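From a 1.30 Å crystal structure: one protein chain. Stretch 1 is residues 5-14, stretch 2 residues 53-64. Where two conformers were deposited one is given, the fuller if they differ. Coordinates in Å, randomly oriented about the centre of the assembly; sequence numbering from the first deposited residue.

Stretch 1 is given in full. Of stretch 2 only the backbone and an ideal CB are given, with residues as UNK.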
ATOM      1  N   THR A   5     -14.806   8.108  27.807  1.00 18.56           N
ATOM      2  CA  THR A   5     -16.075   7.860  27.137  1.00 18.85           C
ATOM      3  C   THR A   5     -15.934   7.868  25.612  1.00 17.56           C
ATOM      4  O   THR A   5     -16.648   7.152  24.913  1.00 16.96           O
ATOM      5  CB  THR A   5     -17.148   8.888  27.572  1.00 20.07           C
ATOM      6  OG1 THR A   5     -16.694  10.216  27.287  1.00 22.44           O
ATOM      7  CG2 THR A   5     -17.421   8.760  29.066  1.00 21.11           C
ATOM      8  N   TRP A   6     -15.013   8.675  25.094  1.00 16.90           N
ATOM      9  CA  TRP A   6     -14.805   8.723  23.651  1.00 16.72           C
ATOM     10  C   TRP A   6     -14.161   7.427  23.168  1.00 16.89           C
ATOM     11  O   TRP A   6     -14.429   6.962  22.060  1.00 15.43           O
ATOM     12  CB  TRP A   6     -13.938   9.924  23.269  1.00 17.30           C
ATOM     13  CG  TRP A   6     -14.660  11.229  23.414  1.00 17.06           C
ATOM     14  CD1 TRP A   6     -14.367  12.240  24.287  1.00 18.60           C
ATOM     15  CD2 TRP A   6     -15.821  11.649  22.688  1.00 16.82           C
ATOM     16  NE1 TRP A   6     -15.273  13.261  24.148  1.00 18.60           N
ATOM     17  CE2 TRP A   6     -16.174  12.929  23.172  1.00 18.13           C
ATOM     18  CE3 TRP A   6     -16.591  11.073  21.669  1.00 19.22           C
ATOM     19  CZ2 TRP A   6     -17.276  13.638  22.678  1.00 18.95           C
ATOM     20  CZ3 TRP A   6     -17.688  11.781  21.176  1.00 19.82           C
ATOM     21  CH2 TRP A   6     -18.014  13.052  21.680  1.00 21.03           C
ATOM     22  N   ARG A   7     -13.315   6.837  24.004  1.00 16.35           N
ATOM     23  CA  ARG A   7     -12.664   5.591  23.633  1.00 16.17           C
ATOM     24  C   ARG A   7     -13.706   4.475  23.526  1.00 17.38           C
ATOM     25  O   ARG A   7     -13.577   3.567  22.706  1.00 17.16           O
ATOM     26  CB  ARG A   7     -11.567   5.252  24.647  1.00 17.31           C
ATOM     27  CG  ARG A   7     -10.511   6.353  24.759  1.00 18.72           C
ATOM     28  CD  ARG A   7      -9.369   5.993  25.693  1.00 20.12           C
ATOM     29  NE  ARG A   7      -8.463   5.002  25.117  1.00 21.96           N
ATOM     30  CZ  ARG A   7      -7.357   4.572  25.715  1.00 23.39           C
ATOM     31  NH1 ARG A   7      -7.020   5.046  26.909  1.00 25.17           N
ATOM     32  NH2 ARG A   7      -6.581   3.677  25.119  1.00 23.91           N
ATOM     33  N   LYS A   8     -14.750   4.554  24.349  1.00 16.97           N
ATOM     34  CA  LYS A   8     -15.826   3.562  24.311  1.00 15.82           C
ATOM     35  C   LYS A   8     -16.551   3.700  22.972  1.00 16.20           C
ATOM     36  O   LYS A   8     -16.936   2.712  22.345  1.00 15.34           O
ATOM     37  CB  LYS A   8     -16.800   3.799  25.476  1.00 16.17           C
ATOM     38  CG  LYS A   8     -17.962   2.808  25.585  1.00 17.41           C
ATOM     39  CD  LYS A   8     -19.173   3.221  24.755  1.00 17.65           C
ATOM     40  CE  LYS A   8     -20.346   2.269  24.980  1.00 18.62           C
ATOM     41  NZ  LYS A   8     -21.548   2.653  24.187  1.00 19.67           N
ATOM     42  N   ILE A   9     -16.728   4.939  22.532  1.00 15.98           N
ATOM     43  CA  ILE A   9     -17.387   5.198  21.262  1.00 15.87           C
ATOM     44  C   ILE A   9     -16.555   4.631  20.107  1.00 14.60           C
ATOM     45  O   ILE A   9     -17.103   4.106  19.138  1.00 14.95           O
ATOM     46  CB  ILE A   9     -17.611   6.713  21.067  1.00 17.09           C
ATOM     47  CG1 ILE A   9     -18.582   7.217  22.139  0.50 18.70           C
ATOM     48  CG2 ILE A   9     -18.148   6.994  19.670  0.50 18.26           C
ATOM     49  CD1 ILE A   9     -18.871   8.692  22.074  0.50 18.95           C
ATOM     50  N   ALA A  10     -15.234   4.730  20.220  1.00 13.66           N
ATOM     51  CA  ALA A  10     -14.352   4.208  19.179  1.00 13.19           C
ATOM     52  C   ALA A  10     -14.600   2.711  19.007  1.00 13.38           C
ATOM     53  O   ALA A  10     -14.651   2.201  17.885  1.00 13.37           O
ATOM     54  CB  ALA A  10     -12.897   4.462  19.547  1.00 13.15           C
ATOM     55  N   ILE A  11     -14.761   2.006  20.125  1.00 13.73           N
ATOM     56  CA  ILE A  11     -15.012   0.574  20.064  1.00 13.67           C
ATOM     57  C   ILE A  11     -16.369   0.280  19.422  1.00 14.23           C
ATOM     58  O   ILE A  11     -16.493  -0.664  18.646  1.00 14.90           O
ATOM     59  CB  ILE A  11     -14.952  -0.070  21.460  1.00 15.17           C
ATOM     60  CG1 ILE A  11     -13.570   0.163  22.073  1.00 15.39           C
ATOM     61  CG2 ILE A  11     -15.257  -1.561  21.360  1.00 15.53           C
ATOM     62  CD1 ILE A  11     -12.425  -0.332  21.225  1.00 19.42           C
ATOM     63  N   ASP A  12     -17.390   1.071  19.746  1.00 13.91           N
ATOM     64  CA  ASP A  12     -18.699   0.856  19.130  1.00 15.33           C
ATOM     65  C   ASP A  12     -18.528   0.972  17.617  1.00 15.37           C
ATOM     66  O   ASP A  12     -19.115   0.210  16.852  1.00 15.86           O
ATOM     67  CB  ASP A  12     -19.724   1.904  19.585  1.00 17.26           C
ATOM     68  CG  ASP A  12     -20.074   1.798  21.059  1.00 17.58           C
ATOM     69  OD1 ASP A  12     -19.945   0.700  21.639  1.00 20.54           O
ATOM     70  OD2 ASP A  12     -20.501   2.824  21.631  1.00 20.46           O
ATOM     71  N   ILE A  13     -17.721   1.941  17.194  1.00 14.54           N
ATOM     72  CA  ILE A  13     -17.474   2.160  15.776  1.00 14.82           C
ATOM     73  C   ILE A  13     -16.720   0.991  15.141  1.00 14.56           C
ATOM     74  O   ILE A  13     -17.060   0.562  14.039  1.00 14.48           O
ATOM     75  CB  ILE A  13     -16.716   3.487  15.563  1.00 15.25           C
ATOM     76  CG1 ILE A  13     -17.651   4.653  15.906  1.00 16.28           C
ATOM     77  CG2 ILE A  13     -16.213   3.590  14.127  1.00 16.02           C
ATOM     78  CD1 ILE A  13     -16.984   6.006  15.934  1.00 16.27           C
ATOM     79  N   ILE A  14     -15.710   0.467  15.829  1.00 12.98           N
ATOM     80  CA  ILE A  14     -14.973  -0.678  15.298  1.00 14.69           C
ATOM     81  C   ILE A  14     -15.978  -1.790  15.021  1.00 15.10           C
ATOM     82  O   ILE A  14     -15.993  -2.383  13.945  1.00 15.12           O
ATOM     83  CB  ILE A  14     -13.914  -1.208  16.303  1.00 14.82           C
ATOM     84  CG1 ILE A  14     -12.718  -0.258  16.352  1.00 16.62           C
ATOM     85  CG2 ILE A  14     -13.454  -2.615  15.907  1.00 16.66           C
ATOM     86  CD1 ILE A  14     -11.648  -0.672  17.336  1.00 17.16           C
ATOM     87  N   UNK A  53     -23.432   4.796   9.370  1.00 21.83           N
ATOM     88  CA  UNK A  53     -23.133   4.278  10.697  1.00 24.58           C
ATOM     89  C   UNK A  53     -22.353   5.217  11.610  1.00 24.52           C
ATOM     90  O   UNK A  53     -22.649   5.309  12.803  1.00 26.19           O
ATOM     91  CB  UNK A  53     -22.348   2.973  10.552  1.00 24.58           C
ATOM     92  N   UNK A  54     -21.376   5.929  11.063  1.00 23.09           N
ATOM     93  CA  UNK A  54     -20.563   6.814  11.884  1.00 23.30           C
ATOM     94  C   UNK A  54     -21.138   8.214  12.100  1.00 23.37           C
ATOM     95  O   UNK A  54     -21.104   8.731  13.216  1.00 22.75           O
ATOM     96  CB  UNK A  54     -19.177   6.942  11.249  1.00 23.30           C
ATOM     97  N   UNK A  55     -21.667   8.829  11.049  1.00 23.87           N
ATOM     98  CA  UNK A  55     -22.225  10.168  11.187  1.00 24.54           C
ATOM     99  C   UNK A  55     -23.421  10.174  12.131  1.00 24.55           C
ATOM    100  O   UNK A  55     -23.544  11.056  12.983  1.00 24.51           O
ATOM    101  CB  UNK A  55     -22.633  10.717   9.818  1.00 24.54           C
ATOM    102  N   UNK A  56     -24.297   9.186  11.986  1.00 24.08           N
ATOM    103  CA  UNK A  56     -25.476   9.093  12.839  1.00 24.52           C
ATOM    104  C   UNK A  56     -25.044   8.958  14.294  1.00 23.09           C
ATOM    105  O   UNK A  56     -25.641   9.554  15.191  1.00 23.42           O
ATOM    106  CB  UNK A  56     -26.357   7.913  12.426  1.00 24.52           C
ATOM    107  N   UNK A  57     -23.996   8.176  14.518  1.00 22.16           N
ATOM    108  CA  UNK A  57     -23.465   7.945  15.855  1.00 21.72           C
ATOM    109  C   UNK A  57     -23.158   9.257  16.575  1.00 21.26           C
ATOM    110  O   UNK A  57     -23.622   9.490  17.692  1.00 21.82           O
ATOM    111  CB  UNK A  57     -22.203   7.083  15.777  1.00 21.72           C
ATOM    112  N   UNK A  58     -22.384  10.119  15.927  1.00 19.79           N
ATOM    113  CA  UNK A  58     -22.013  11.397  16.520  1.00 19.25           C
ATOM    114  C   UNK A  58     -23.144  12.416  16.511  1.00 20.14           C
ATOM    115  O   UNK A  58     -23.263  13.223  17.433  1.00 18.76           O
ATOM    116  CB  UNK A  58     -20.804  11.974  15.782  1.00 19.25           C
ATOM    117  N   UNK A  59     -23.980  12.377  15.479  1.00 20.91           N
ATOM    118  CA  UNK A  59     -25.102  13.304  15.394  1.00 22.14           C
ATOM    119  C   UNK A  59     -26.040  13.068  16.573  1.00 22.68           C
ATOM    120  O   UNK A  59     -26.489  14.015  17.219  1.00 22.11           O
ATOM    121  CB  UNK A  59     -25.846  13.143  14.067  1.00 22.14           C
ATOM    122  N   UNK A  60     -26.321  11.798  16.855  1.00 22.44           N
ATOM    123  CA  UNK A  60     -27.211  11.435  17.954  1.00 23.26           C
ATOM    124  C   UNK A  60     -26.643  11.799  19.321  1.00 22.59           C
ATOM    125  O   UNK A  60     -27.388  11.916  20.294  1.00 22.23           O
ATOM    126  CB  UNK A  60     -27.506   9.934  17.907  1.00 23.26           C
ATOM    127  N   UNK A  61     -25.326  11.964  19.401  1.00 21.54           N
ATOM    128  CA  UNK A  61     -24.683  12.330  20.660  1.00 20.61           C
ATOM    129  C   UNK A  61     -24.851  13.818  20.924  1.00 20.53           C
ATOM    130  O   UNK A  61     -24.568  14.299  22.022  1.00 21.56           O
ATOM    131  CB  UNK A  61     -23.199  11.957  20.639  1.00 20.61           C
ATOM    132  N   UNK A  62     -25.299  14.542  19.904  1.00 20.01           N
ATOM    133  CA  UNK A  62     -25.516  15.971  20.037  1.00 20.24           C
ATOM    134  C   UNK A  62     -24.296  16.852  19.842  1.00 19.97           C
ATOM    135  O   UNK A  62     -24.323  18.028  20.200  1.00 20.54           O
ATOM    136  CB  UNK A  62     -26.101  16.252  21.423  1.00 20.24           C
ATOM    137  N   UNK A  63     -23.227  16.305  19.272  1.00 18.60           N
ATOM    138  CA  UNK A  63     -22.018  17.092  19.050  1.00 18.19           C
ATOM    139  C   UNK A  63     -21.983  17.647  17.628  1.00 16.28           C
ATOM    140  O   UNK A  63     -22.762  17.222  16.771  1.00 17.87           O
ATOM    141  CB  UNK A  63     -20.773  16.244  19.317  1.00 18.19           C
ATOM    142  N   UNK A  64     -21.095  18.607  17.385  1.00 16.76           N
ATOM    143  CA  UNK A  64     -20.962  19.181  16.051  1.00 16.82           C
ATOM    144  C   UNK A  64     -20.193  18.160  15.225  1.00 16.63           C
ATOM    145  O   UNK A  64     -19.323  17.464  15.749  1.00 16.39           O
ATOM    146  CB  UNK A  64     -20.260  20.540  16.075  1.00 16.82           C
TER

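Two helices run nearly antiparallel, their N-to-C directions 150° apart and their axes 10.8 Å apart at closest approach. That spacing leaves room for sizeable side chains between them, and stretch 1 offers an apolar strip of Trp-6, Ile-9 and Ile-13, with the carboxylate of Asp-12 beside it.

Position 53 is helical and its CA-to-CB bond points toward stretch 1, yet nothing there lies within 5.5 Å of the ideal CB. The space is open and many residues would suit. Ile-53, chi1 p, makes no contact; its CD1 stays 5.5 Å from Ile-13 O.

Position 54 is where the backbones come nearest, its CA 6.8 Å from the CA of Ile-13. The bond points sideways, and the ideal CB sits 5.3 Å from Ile-13 CD1, so a mid-sized aliphatic such as Leu, Ile, Val or Met would close the gap. The residue is Ile-54; its CG1 packs 4.1 Å from Ile-13 CD1.

Positions 55 and 56 are out of reach, and stretch 1 sets no rule for either. They are Ile-55 and Ser-56.

Position 57 points toward stretch 1, with its ideal CB 5.2 Å from Ile-13 CG1. Farther out lies Asp-12 OD2, already held by Lys-8 NZ at 2.8 Å in a salt bridge. A long side chain, apolar along its length and positively charged at its tip, reads best: Lys or Arg; a shorter aliphatic would serve the near part alone. Lys-57 does both jobs. Its CE lies 4.0 Å from Ile-9 CG2, and its NZ donates to Asp-12 OD2 at 3.0 Å, a hydrogen-bonded salt bridge, so one carboxylate oxygen joins two lysines.

Position 58 points sideways, with nothing within 5.5 Å of the ideal CB, but the apolar strip is within reach of a long side chain. Phe, Leu or Met could get there. Phe-58, chi1 m, brings its ring in among three residues: CZ is 3.6 Å from Ile-13 CD1, while CE1 is 3.9 Å from both Ile-9 CG2 and Trp-6 CZ3. The Trp atom lies at the edge of the phenyl ring, near its plane.

Positions 59 and 60 are out of reach, and polar residues cost this contact nothing: Lys-59 and Asp-60.

At 61 the bond again points toward stretch 1, and the ideal CB is 5.4 Å from Trp-6 CH2. Leu, Ile or Met would suit. Leu-61 CD1 lies 4.0 Å from Trp-6 CZ3 and, in the one of two Ile-9 conformers given, unusually close to Ile-9 CD1, 3.3 Å.

Position 62 has phi/psi of 84/15, where a CB would jam against the preceding carbonyl oxygen; the backbone itself calls for glycine. Gly-62 closes a Schellman motif, its N donating to Lys-59 O at 3.0 Å.

Position 63 has left the helix but points toward the indole, its ideal CB 4.8 Å from Trp-6 CH2. A compact apolar residue, Val or Ile, fits. Val-63 sets CG1 3.9 Å from Trp-6 CH2, at the edge of that ring.

Position 64 is out of reach; Asn-64 bonds elsewhere in the structure.

Stretch 2 53-64: IIISKFKDLGVN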
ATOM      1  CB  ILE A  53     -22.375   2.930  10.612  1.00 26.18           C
ATOM      2  CG1 ILE A  53     -21.065   3.107   9.842  1.00 27.68           C
ATOM      3  CG2 ILE A  53     -23.254   1.886   9.937  1.00 27.08           C
ATOM      4  CD1 ILE A  53     -20.244   1.837   9.732  1.00 29.72           C
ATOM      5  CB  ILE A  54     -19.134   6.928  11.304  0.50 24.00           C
ATOM      6  CG1 ILE A  54     -18.210   7.594  12.325  0.50 23.20           C
ATOM      7  CG2 ILE A  54     -19.157   7.717  10.005  0.50 24.00           C
ATOM      8  CD1 ILE A  54     -16.745   7.514  11.963  0.50 24.31           C
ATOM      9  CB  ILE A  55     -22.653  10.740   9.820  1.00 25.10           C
ATOM     10  CG1 ILE A  55     -21.431  10.858   8.905  1.00 26.20           C
ATOM     11  CG2 ILE A  55     -23.316  12.098  10.007  1.00 26.90           C
ATOM     12  CD1 ILE A  55     -20.306  11.705   9.477  1.00 26.87           C
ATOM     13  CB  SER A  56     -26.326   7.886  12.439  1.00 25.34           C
ATOM     14  OG  SER A  56     -25.612   6.677  12.621  1.00 31.02           O
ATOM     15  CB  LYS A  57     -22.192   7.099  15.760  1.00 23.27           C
ATOM     16  CG  LYS A  57     -21.566   6.727  17.092  1.00 24.48           C
ATOM     17  CD  LYS A  57     -22.401   5.699  17.840  1.00 25.92           C
ATOM     18  CE  LYS A  57     -21.646   5.158  19.047  1.00 26.11           C
ATOM     19  NZ  LYS A  57     -22.423   4.123  19.785  1.00 26.51           N
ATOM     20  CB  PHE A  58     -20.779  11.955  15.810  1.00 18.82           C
ATOM     21  CG  PHE A  58     -19.538  11.142  16.047  1.00 19.13           C
ATOM     22  CD1 PHE A  58     -18.966  11.082  17.313  1.00 18.36           C
ATOM     23  CD2 PHE A  58     -18.964  10.406  15.018  1.00 17.77           C
ATOM     24  CE1 PHE A  58     -17.839  10.299  17.556  1.00 19.12           C
ATOM     25  CE2 PHE A  58     -17.836   9.618  15.248  1.00 18.95           C
ATOM     26  CZ  PHE A  58     -17.273   9.565  16.521  1.00 18.65           C
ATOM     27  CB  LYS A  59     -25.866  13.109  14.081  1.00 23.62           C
ATOM     28  CG  LYS A  59     -27.038  14.064  13.903  1.00 26.29           C
ATOM     29  CD  LYS A  59     -27.765  13.825  12.589  1.00 28.59           C
ATOM     30  CE  LYS A  59     -28.957  14.758  12.440  1.00 30.59           C
ATOM     31  NZ  LYS A  59     -28.552  16.191  12.466  1.00 31.93           N
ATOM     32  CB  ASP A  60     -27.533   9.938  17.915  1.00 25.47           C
ATOM     33  CG  ASP A  60     -28.243   9.526  16.638  1.00 27.56           C
ATOM     34  OD1 ASP A  60     -28.903  10.386  16.016  1.00 29.34           O
ATOM     35  OD2 ASP A  60     -28.156   8.337  16.264  1.00 31.32           O
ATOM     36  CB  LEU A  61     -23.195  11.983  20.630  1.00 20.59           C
ATOM     37  CG  LEU A  61     -22.842  10.505  20.786  1.00 21.36           C
ATOM     38  CD1 LEU A  61     -21.359  10.313  20.524  1.00 22.30           C
ATOM     39  CD2 LEU A  61     -23.210  10.031  22.187  1.00 21.84           C
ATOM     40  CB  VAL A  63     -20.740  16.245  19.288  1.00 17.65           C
ATOM     41  CG1 VAL A  63     -20.757  15.669  20.695  1.00 18.76           C
ATOM     42  CG2 VAL A  63     -20.644  15.125  18.252  1.00 18.34           C
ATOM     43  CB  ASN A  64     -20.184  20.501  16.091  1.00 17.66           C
ATOM     44  CG  ASN A  64     -20.782  21.504  17.057  1.00 20.28           C
ATOM     45  OD1 ASN A  64     -22.000  21.686  17.110  1.00 20.94           O
ATOM     46  ND2 ASN A  64     -19.925  22.169  17.822  1.00 21.36           N
TER
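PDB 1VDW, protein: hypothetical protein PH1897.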